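PDB 3OEP: urea carboxylase from Thermus thermophilus, which is of unknown function but resembles KipI and KipA joined in one chain, and was once wrongly taken for an allophanate hydrolase. Local coordinates for residues V13-R19 against Y112-A116; E87-E91 against K138-R142; V92-L96 against A132-P136; T173-A177 against A200-P205. One frame throughout, in Å; residues are numbered along the deposited sequence.

Contact 1. Residues V13-R19 against Y112-A116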
# COMPACT_ATOMS: atom_id res chain seq x y z
N VAL A 13 -3.03 17.26 17.75
CA VAL A 13 -1.78 17.82 17.26
C VAL A 13 -0.99 18.33 18.46
O VAL A 13 -1.14 19.48 18.88
CB VAL A 13 -2.04 18.94 16.23
CG1 VAL A 13 -0.73 19.46 15.67
CG2 VAL A 13 -2.94 18.42 15.11
N SER A 14 -0.19 17.44 19.03
CA SER A 14 0.66 17.77 20.18
C SER A 14 2.10 17.65 19.72
O SER A 14 2.53 16.57 19.31
CB SER A 14 0.39 16.79 21.33
OG SER A 14 1.44 16.80 22.27
N GLU A 15 2.84 18.75 19.78
CA GLU A 15 4.23 18.73 19.37
C GLU A 15 5.07 17.74 20.19
O GLU A 15 5.84 16.97 19.62
CB GLU A 15 4.85 20.13 19.44
CG GLU A 15 6.29 20.19 18.93
CD GLU A 15 6.87 21.60 18.89
OE1 GLU A 15 6.09 22.58 18.93
OE2 GLU A 15 8.11 21.72 18.81
N GLU A 16 4.92 17.74 21.51
CA GLU A 16 5.75 16.88 22.34
C GLU A 16 5.39 15.40 22.16
O GLU A 16 6.27 14.54 22.15
CB GLU A 16 5.72 17.31 23.81
CG GLU A 16 6.60 16.50 24.76
CD GLU A 16 8.03 16.25 24.27
OE1 GLU A 16 8.76 17.21 23.97
OE2 GLU A 16 8.42 15.06 24.20
N ALA A 17 4.11 15.10 21.96
CA ALA A 17 3.69 13.72 21.69
C ALA A 17 4.30 13.22 20.38
O ALA A 17 4.77 12.09 20.29
CB ALA A 17 2.18 13.62 21.65
N ASN A 18 4.31 14.09 19.38
CA ASN A 18 4.91 13.77 18.08
C ASN A 18 6.43 13.58 18.19
O ASN A 18 6.98 12.66 17.60
CB ASN A 18 4.54 14.84 17.06
CG ASN A 18 5.07 14.54 15.67
OD1 ASN A 18 5.89 15.30 15.15
ND2 ASN A 18 4.63 13.44 15.07
N ARG A 19 7.11 14.43 18.98
CA ARG A 19 8.56 14.29 19.20
C ARG A 19 8.88 12.94 19.80
O ARG A 19 9.87 12.30 19.41
CB ARG A 19 9.12 15.39 20.12
CG ARG A 19 10.66 15.37 20.24
CD ARG A 19 11.19 15.95 21.55
NE ARG A 19 10.78 15.17 22.72
CZ ARG A 19 11.41 14.08 23.15
NH1 ARG A 19 10.95 13.44 24.21
NH2 ARG A 19 12.49 13.64 22.52
N TYR A 112 5.72 25.53 9.95
CA TYR A 112 4.98 24.28 10.09
C TYR A 112 5.90 23.13 10.48
O TYR A 112 7.11 23.20 10.29
CB TYR A 112 4.32 23.90 8.78
CG TYR A 112 3.24 24.85 8.31
CD1 TYR A 112 3.53 25.89 7.44
CD2 TYR A 112 1.92 24.71 8.75
CE1 TYR A 112 2.53 26.76 7.00
CE2 TYR A 112 0.93 25.57 8.31
CZ TYR A 112 1.24 26.59 7.43
OH TYR A 112 0.25 27.44 6.99
N ARG A 113 5.30 22.08 11.02
CA ARG A 113 5.98 20.84 11.31
C ARG A 113 5.28 19.71 10.57
O ARG A 113 4.05 19.68 10.50
CB ARG A 113 5.92 20.58 12.82
CG ARG A 113 6.55 19.29 13.27
CD ARG A 113 6.34 19.09 14.76
NE ARG A 113 6.84 17.79 15.18
CZ ARG A 113 8.09 17.55 15.59
NH1 ARG A 113 9.00 18.52 15.66
NH2 ARG A 113 8.42 16.31 15.93
N VAL A 114 6.06 18.79 10.01
CA VAL A 114 5.52 17.58 9.41
C VAL A 114 5.16 16.59 10.52
O VAL A 114 6.05 15.98 11.12
CB VAL A 114 6.53 16.90 8.44
CG1 VAL A 114 5.93 15.62 7.86
CG2 VAL A 114 6.94 17.87 7.33
N TYR A 115 3.87 16.45 10.80
CA TYR A 115 3.38 15.55 11.84
C TYR A 115 3.17 14.11 11.36
O TYR A 115 3.17 13.18 12.15
CB TYR A 115 2.07 16.07 12.43
CG TYR A 115 2.28 17.14 13.46
CD1 TYR A 115 2.43 18.47 13.09
CD2 TYR A 115 2.35 16.82 14.81
CE1 TYR A 115 2.63 19.46 14.04
CE2 TYR A 115 2.55 17.80 15.77
CZ TYR A 115 2.69 19.12 15.38
OH TYR A 115 2.89 20.10 16.32
N ALA A 116 2.97 13.95 10.05
CA ALA A 116 2.78 12.64 9.45
C ALA A 116 3.16 12.75 7.99
O ALA A 116 3.14 13.83 7.42
CB ALA A 116 1.34 12.18 9.59
O HOH W 1 1.11 21.73 17.65
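N18 and Y115 have the nearest CA atoms, 6.7 Å apart, where helix 15-19 passes over strand 112-116 with the short axes inclined at 59°. N18 is buried and its CB is directed at the strand. Its OD1 is gripped side-on by R113, with NE at 2.7 Å and NH2 at 2.8 Å. The NE bond lies in the carbonyl plane of the amide, on a lone pair. The NH2 donor stands above that plane, because amide and guanidinium are turned almost perpendicular. N18 ND2 bonds to the carbonyl of Y43. With an alanine here, the R113 guanidinium would probably lose the acceptor its two N-H groups share, and the bond to Y43 would go too. Beside this pair, the Y115 ring is covered on both faces. V13 CG1 makes a CH-pi contact, 3.7 Å from the ring centroid. It hangs over the ring because it lies anti to the V13 backbone N (chi1 -177°). R113 CD covers the opposite face. The rim meets S14 O, and Y115 OH lies 3.6 Å from E15 CA. S14 OG caps the helix by accepting from A17 N. Y115 and A116 form a classic beta bulge against strand 124-127 in this cyclophilin-like domain.

Contact 2. Residues E87-E91 against K138-R142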
# COMPACT_ATOMS: atom_id res chain seq x y z
N GLU A 87 -7.69 26.46 -7.08
CA GLU A 87 -9.07 26.55 -7.57
C GLU A 87 -10.05 26.98 -6.47
O GLU A 87 -11.08 27.57 -6.77
CB GLU A 87 -9.50 25.20 -8.16
CG GLU A 87 -10.84 25.20 -8.89
CD GLU A 87 -11.19 23.85 -9.50
OE1 GLU A 87 -10.29 23.19 -10.05
OE2 GLU A 87 -12.37 23.44 -9.41
N ASP A 88 -9.73 26.68 -5.21
CA ASP A 88 -10.61 26.99 -4.08
C ASP A 88 -10.25 28.29 -3.34
O ASP A 88 -10.93 28.66 -2.38
CB ASP A 88 -10.59 25.84 -3.07
CG ASP A 88 -11.11 24.55 -3.65
OD1 ASP A 88 -12.11 24.59 -4.42
OD2 ASP A 88 -10.53 23.48 -3.35
N LEU A 89 -9.22 28.99 -3.79
CA LEU A 89 -8.74 30.16 -3.07
C LEU A 89 -9.84 31.22 -2.89
O LEU A 89 -10.04 31.71 -1.77
CB LEU A 89 -7.47 30.73 -3.73
CG LEU A 89 -6.73 31.88 -3.04
CD1 LEU A 89 -6.35 31.51 -1.63
CD2 LEU A 89 -5.49 32.25 -3.85
N PRO A 90 -10.58 31.55 -3.96
CA PRO A 90 -11.67 32.52 -3.78
C PRO A 90 -12.75 32.09 -2.78
O PRO A 90 -13.21 32.91 -1.98
CB PRO A 90 -12.25 32.68 -5.19
CG PRO A 90 -11.14 32.32 -6.09
CD PRO A 90 -10.38 31.23 -5.39
N GLU A 91 -13.14 30.82 -2.82
CA GLU A 91 -14.15 30.28 -1.91
C GLU A 91 -13.66 30.23 -0.46
O GLU A 91 -14.41 30.54 0.47
CB GLU A 91 -14.57 28.88 -2.34
CG GLU A 91 -15.71 28.29 -1.52
CD GLU A 91 -15.95 26.83 -1.82
OE1 GLU A 91 -16.13 26.49 -3.01
OE2 GLU A 91 -15.96 26.02 -0.86
N LYS A 138 -13.97 19.67 2.03
CA LYS A 138 -15.16 19.71 1.20
C LYS A 138 -16.09 18.55 1.55
O LYS A 138 -15.62 17.47 1.91
CB LYS A 138 -14.77 19.65 -0.28
CG LYS A 138 -13.94 20.85 -0.74
CD LYS A 138 -13.44 20.69 -2.17
CE LYS A 138 -14.40 21.32 -3.17
NZ LYS A 138 -14.28 22.80 -3.19
N PRO A 139 -17.42 18.78 1.47
CA PRO A 139 -18.39 17.71 1.72
C PRO A 139 -18.17 16.50 0.82
O PRO A 139 -18.30 15.37 1.27
CB PRO A 139 -19.74 18.37 1.41
CG PRO A 139 -19.51 19.82 1.54
CD PRO A 139 -18.08 20.08 1.21
N HIS A 140 -17.85 16.76 -0.45
CA HIS A 140 -17.55 15.70 -1.40
C HIS A 140 -16.17 15.94 -2.00
O HIS A 140 -15.88 17.04 -2.47
CB HIS A 140 -18.60 15.67 -2.51
CG HIS A 140 -19.99 15.48 -2.01
ND1 HIS A 140 -20.41 14.31 -1.40
CD2 HIS A 140 -21.07 16.30 -2.03
CE1 HIS A 140 -21.68 14.42 -1.07
NE2 HIS A 140 -22.11 15.62 -1.44
N PRO A 141 -15.31 14.91 -2.00
CA PRO A 141 -13.97 15.09 -2.54
C PRO A 141 -13.95 15.17 -4.07
O PRO A 141 -14.85 14.67 -4.74
CB PRO A 141 -13.23 13.83 -2.08
CG PRO A 141 -14.30 12.79 -1.97
CD PRO A 141 -15.55 13.52 -1.55
N ARG A 142 -12.92 15.82 -4.60
CA ARG A 142 -12.63 15.78 -6.03
C ARG A 142 -12.11 14.40 -6.38
O ARG A 142 -11.33 13.82 -5.63
CB ARG A 142 -11.55 16.80 -6.40
CG ARG A 142 -11.99 18.23 -6.32
CD ARG A 142 -10.94 19.13 -6.91
NE ARG A 142 -11.43 20.49 -7.11
CZ ARG A 142 -11.43 21.45 -6.19
NH1 ARG A 142 -10.96 21.22 -4.97
NH2 ARG A 142 -11.90 22.65 -6.50
O HOH W 2 -13.35 24.66 -1.13
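D88 and R142 meet end-on through a two-bond salt bridge. R142 NH1 gives to D88 OD2 at 2.8 Å, and R142 NH2 gives to D88 OD1 at 2.9 Å. Both oxygens are met on their syn side, and the NH2 bond is nearly straight (172°). The fit is not flat, since carboxylate and guanidinium are tilted 35° apart. K138 NZ also reaches D88 OD1, at 3.1 Å, from the opposite face of the carboxylate. R142 NH2 has a second acceptor in E87 OE2, 3.1 Å away. It comes down on that oxygen from above the E87 carboxylate plane. E87, D88, K138 and R142 thus form a salt-bridge network on the surface of the cyclophilin-like domain. It joins the residues leading into helix 89-96 to the loop before strand 144-145. Further out, a water accepts from K138 NZ and donates weakly to E91 OE2. E91 itself is salt-bridged to R95, one turn along the helix. The buried D88 has a further anchor: OD2 also accepts from L170 N. Backbone bonds tie R142 to G166, the end of strand 164-166, and K138 to G167 just after it. Their side chains touch L170 and N169 of strand 169-174.

Contact 3. Residues V92-L96 against A132-P136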
# COMPACT_ATOMS: atom_id res chain seq x y z
N VAL A 92 -12.41 29.81 -0.28
CA VAL A 92 -11.81 29.83 1.06
C VAL A 92 -11.83 31.25 1.64
O VAL A 92 -12.27 31.46 2.77
CB VAL A 92 -10.37 29.28 1.02
CG1 VAL A 92 -9.65 29.49 2.35
CG2 VAL A 92 -10.38 27.80 0.64
N ALA A 93 -11.37 32.22 0.85
CA ALA A 93 -11.36 33.62 1.29
C ALA A 93 -12.75 34.10 1.70
O ALA A 93 -12.92 34.71 2.76
CB ALA A 93 -10.79 34.52 0.19
N SER A 94 -13.75 33.81 0.86
CA SER A 94 -15.13 34.23 1.12
C SER A 94 -15.69 33.61 2.40
O SER A 94 -16.27 34.32 3.23
CB SER A 94 -16.05 33.85 -0.05
OG SER A 94 -15.77 34.64 -1.19
N ARG A 95 -15.50 32.31 2.55
CA ARG A 95 -16.02 31.59 3.71
C ARG A 95 -15.37 32.02 5.03
O ARG A 95 -15.98 31.87 6.09
CB ARG A 95 -15.90 30.08 3.50
CG ARG A 95 -16.82 29.56 2.40
CD ARG A 95 -16.54 28.13 2.05
NE ARG A 95 -16.74 27.24 3.19
CZ ARG A 95 -16.47 25.94 3.19
NH1 ARG A 95 -15.99 25.36 2.09
NH2 ARG A 95 -16.70 25.21 4.27
N LEU A 96 -14.17 32.57 4.96
CA LEU A 96 -13.43 32.99 6.16
C LEU A 96 -13.47 34.49 6.40
O LEU A 96 -12.91 34.97 7.40
CB LEU A 96 -11.98 32.52 6.07
CG LEU A 96 -11.77 31.00 6.13
CD1 LEU A 96 -10.34 30.65 5.78
CD2 LEU A 96 -12.16 30.46 7.51
N ALA A 132 -7.31 31.78 11.86
CA ALA A 132 -8.14 32.49 10.88
C ALA A 132 -8.28 31.78 9.54
O ALA A 132 -9.20 32.08 8.79
CB ALA A 132 -7.60 33.91 10.66
N LEU A 133 -7.38 30.84 9.25
CA LEU A 133 -7.39 30.11 7.97
C LEU A 133 -7.96 28.69 8.10
O LEU A 133 -7.99 27.94 7.13
CB LEU A 133 -5.97 30.08 7.38
CG LEU A 133 -5.76 29.46 6.00
CD1 LEU A 133 -6.73 30.02 4.96
CD2 LEU A 133 -4.30 29.67 5.55
N ARG A 134 -8.46 28.34 9.28
CA ARG A 134 -8.99 26.99 9.49
C ARG A 134 -10.41 26.84 8.97
O ARG A 134 -11.32 27.54 9.40
CB ARG A 134 -8.93 26.63 10.98
CG ARG A 134 -7.51 26.58 11.49
CD ARG A 134 -7.43 26.17 12.94
NE ARG A 134 -6.08 26.40 13.45
CZ ARG A 134 -5.71 26.28 14.72
NH1 ARG A 134 -6.59 25.92 15.65
NH2 ARG A 134 -4.45 26.53 15.06
N LEU A 135 -10.60 25.92 8.03
CA LEU A 135 -11.94 25.61 7.57
C LEU A 135 -12.05 24.14 7.17
O LEU A 135 -11.06 23.53 6.79
CB LEU A 135 -12.38 26.54 6.44
CG LEU A 135 -12.07 26.17 5.00
CD1 LEU A 135 -12.74 27.14 4.02
CD2 LEU A 135 -10.56 26.14 4.80
N PRO A 136 -13.27 23.59 7.26
CA PRO A 136 -13.44 22.16 7.01
C PRO A 136 -13.15 21.76 5.57
O PRO A 136 -13.24 22.58 4.65
CB PRO A 136 -14.92 21.91 7.34
CG PRO A 136 -15.34 23.04 8.16
CD PRO A 136 -14.52 24.21 7.73
O HOH W 3 -14.47 23.11 2.27
O HOH W 4 -11.05 34.20 9.35
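V92 opens the contact with both its methyls. CG1 meets L133 CD1 at 4.0 Å, and CG2 lies 4.2 Å from L135 CD1. One turn on, R95 lays its guanidinium over L135. The methyl L135 CD1 sits over the centre of one face, 4.0 Å from R95 CZ. L135 reaches it with CG between its backbone N and carbonyl carbon (chi1 89°), a crowded rotamer. R95 NH1 is salt-bridged to E91 and also gives to a water that donates to P136 O. L96 comes last and lies against the backbone of residues 132-134. Its CD1 touches L133 CD1 at 3.8 Å and approaches A132 O at 3.5 Å. Its CD2 lies 3.6 Å from R134 O and packs on L135 CB. No direct hydrogen bond crosses here. Instead, a second water donates to both L96 O and A132 O, 2.8 Å from the former. Around the contact, A93 packs on helix 100-108, which A132 and L133 also touch, while V92 and L135 rest on strand 169-174.

Contact 4. Residues T173-A177 against A200-P205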
# COMPACT_ATOMS: atom_id res chain seq x y z
N THR A 173 -0.16 25.76 -5.86
CA THR A 173 0.65 24.75 -6.51
C THR A 173 2.09 24.86 -6.01
O THR A 173 2.69 25.92 -6.10
CB THR A 173 0.66 24.98 -8.03
OG1 THR A 173 -0.68 25.00 -8.53
CG2 THR A 173 1.47 23.89 -8.74
N SER A 174 2.64 23.76 -5.51
CA SER A 174 4.03 23.74 -5.09
C SER A 174 4.93 23.79 -6.32
O SER A 174 4.66 23.11 -7.31
CB SER A 174 4.34 22.48 -4.28
OG SER A 174 5.73 22.41 -3.95
N LEU A 175 5.98 24.61 -6.26
CA LEU A 175 6.90 24.76 -7.39
C LEU A 175 8.11 23.83 -7.24
O LEU A 175 9.06 23.89 -8.05
CB LEU A 175 7.30 26.22 -7.56
CG LEU A 175 6.09 27.15 -7.73
CD1 LEU A 175 6.56 28.58 -7.97
CD2 LEU A 175 5.17 26.69 -8.85
N VAL A 176 8.07 22.98 -6.22
CA VAL A 176 9.01 21.88 -6.06
C VAL A 176 8.23 20.58 -5.89
O VAL A 176 7.16 20.56 -5.28
CB VAL A 176 9.96 22.08 -4.85
CG1 VAL A 176 10.89 23.26 -5.09
CG2 VAL A 176 9.17 22.27 -3.56
N ALA A 177 8.76 19.49 -6.45
CA ALA A 177 8.14 18.18 -6.32
C ALA A 177 8.58 17.57 -4.99
O ALA A 177 9.78 17.36 -4.76
CB ALA A 177 8.55 17.27 -7.49
N ALA A 200 5.81 32.47 -4.78
CA ALA A 200 6.81 32.54 -5.83
C ALA A 200 6.18 32.31 -7.19
O ALA A 200 5.08 31.75 -7.31
CB ALA A 200 7.90 31.49 -5.59
N GLU A 201 6.91 32.73 -8.22
CA GLU A 201 6.55 32.46 -9.61
C GLU A 201 7.43 31.34 -10.13
O GLU A 201 8.56 31.14 -9.67
CB GLU A 201 6.75 33.72 -10.46
CG GLU A 201 5.77 34.83 -10.12
CD GLU A 201 5.91 36.04 -11.02
OE1 GLU A 201 6.88 36.12 -11.80
OE2 GLU A 201 5.03 36.93 -10.94
N GLY A 202 6.90 30.59 -11.08
CA GLY A 202 7.66 29.51 -11.70
C GLY A 202 6.74 28.50 -12.34
O GLY A 202 5.52 28.55 -12.13
N PRO A 203 7.32 27.57 -13.10
CA PRO A 203 6.56 26.53 -13.76
C PRO A 203 6.09 25.45 -12.79
O PRO A 203 6.74 25.19 -11.77
CB PRO A 203 7.56 25.94 -14.74
CG PRO A 203 8.88 26.10 -14.07
CD PRO A 203 8.77 27.40 -13.31
N THR A 204 4.97 24.81 -13.12
CA THR A 204 4.50 23.68 -12.35
C THR A 204 5.45 22.51 -12.61
O THR A 204 5.75 22.22 -13.76
CB THR A 204 3.08 23.30 -12.79
OG1 THR A 204 2.21 24.42 -12.59
CG2 THR A 204 2.57 22.11 -12.01
N PRO A 205 5.93 21.86 -11.53
CA PRO A 205 6.82 20.72 -11.75
C PRO A 205 6.09 19.59 -12.48
O PRO A 205 4.88 19.45 -12.33
CB PRO A 205 7.20 20.27 -10.34
CG PRO A 205 6.93 21.44 -9.47
CD PRO A 205 5.78 22.16 -10.10
O HOH W 5 9.10 24.93 -10.55
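L175 and P205 carry the close part of this contact. The P205 ring lies against the backbone where strand 169-174 ends. Its CD is 3.2 Å from S174 O, and its CG is 3.5 Å from L175 C. P205 CB also faces A177 CB. S174 OG donates to V176 O, in the carbonyl plane, on a lone pair. L175 spreads its two methyls along the other segment. CD1 rests on the backbone of A200 and E201, 3.6 Å from A200 O, and touches A200 CB at 4.0 Å. CD2 lies 3.6 Å from P203 O. The side chain starts anti to its own carbonyl carbon (chi1 -56°), and this carries the methyls to the 200-203 loop. Cut back to an alanine, this position would probably lose both methyl contacts and open a gap against A200 and P203. G202 N lies 3.7 Å from L175 CD1, and at the backbone angles of G202 a CB would run into the preceding carbonyl. In the cyclophilin-like domain, strand 77-83 lies between strands 169-174 and 194-199. The contact spans this strand: T173 and L175 bond to its backbone from one flank, A200 from the other. The looser side is wetter. A water donates to both L175 O and P203 O, 2.7 Å from each. The exposed T204 turns its CG2 to T173 CG2 at 3.9 Å. Their hydroxyls look to other partners, T204 to R83 and T173 to D85. R83 also holds G202 O. E201 and P203 direct CB away from 173-177.

From the N terminus, contact 1 is the first to open, at helix 15-30, and it closes on strand 112-117. Before it closes, E87-E91, leading into helix 89-96, opens contact 2, and V92-L96 opens contact 3. Both close in the loop between strands 124-127 and 144-145. Contact 3 is nested inside the loop closed by contact 2, and both cross contact 1. Contact 4 follows in series, joining the end of strand 169-174 to the loop after strand 194-199. Contacts 1 and 4 reach the same sheet of the cyclophilin-like domain, with centres about 26 Å apart. Contacts 2 and 3 attach helix 89-96 and the residues before it to the long loop after strand 124-127.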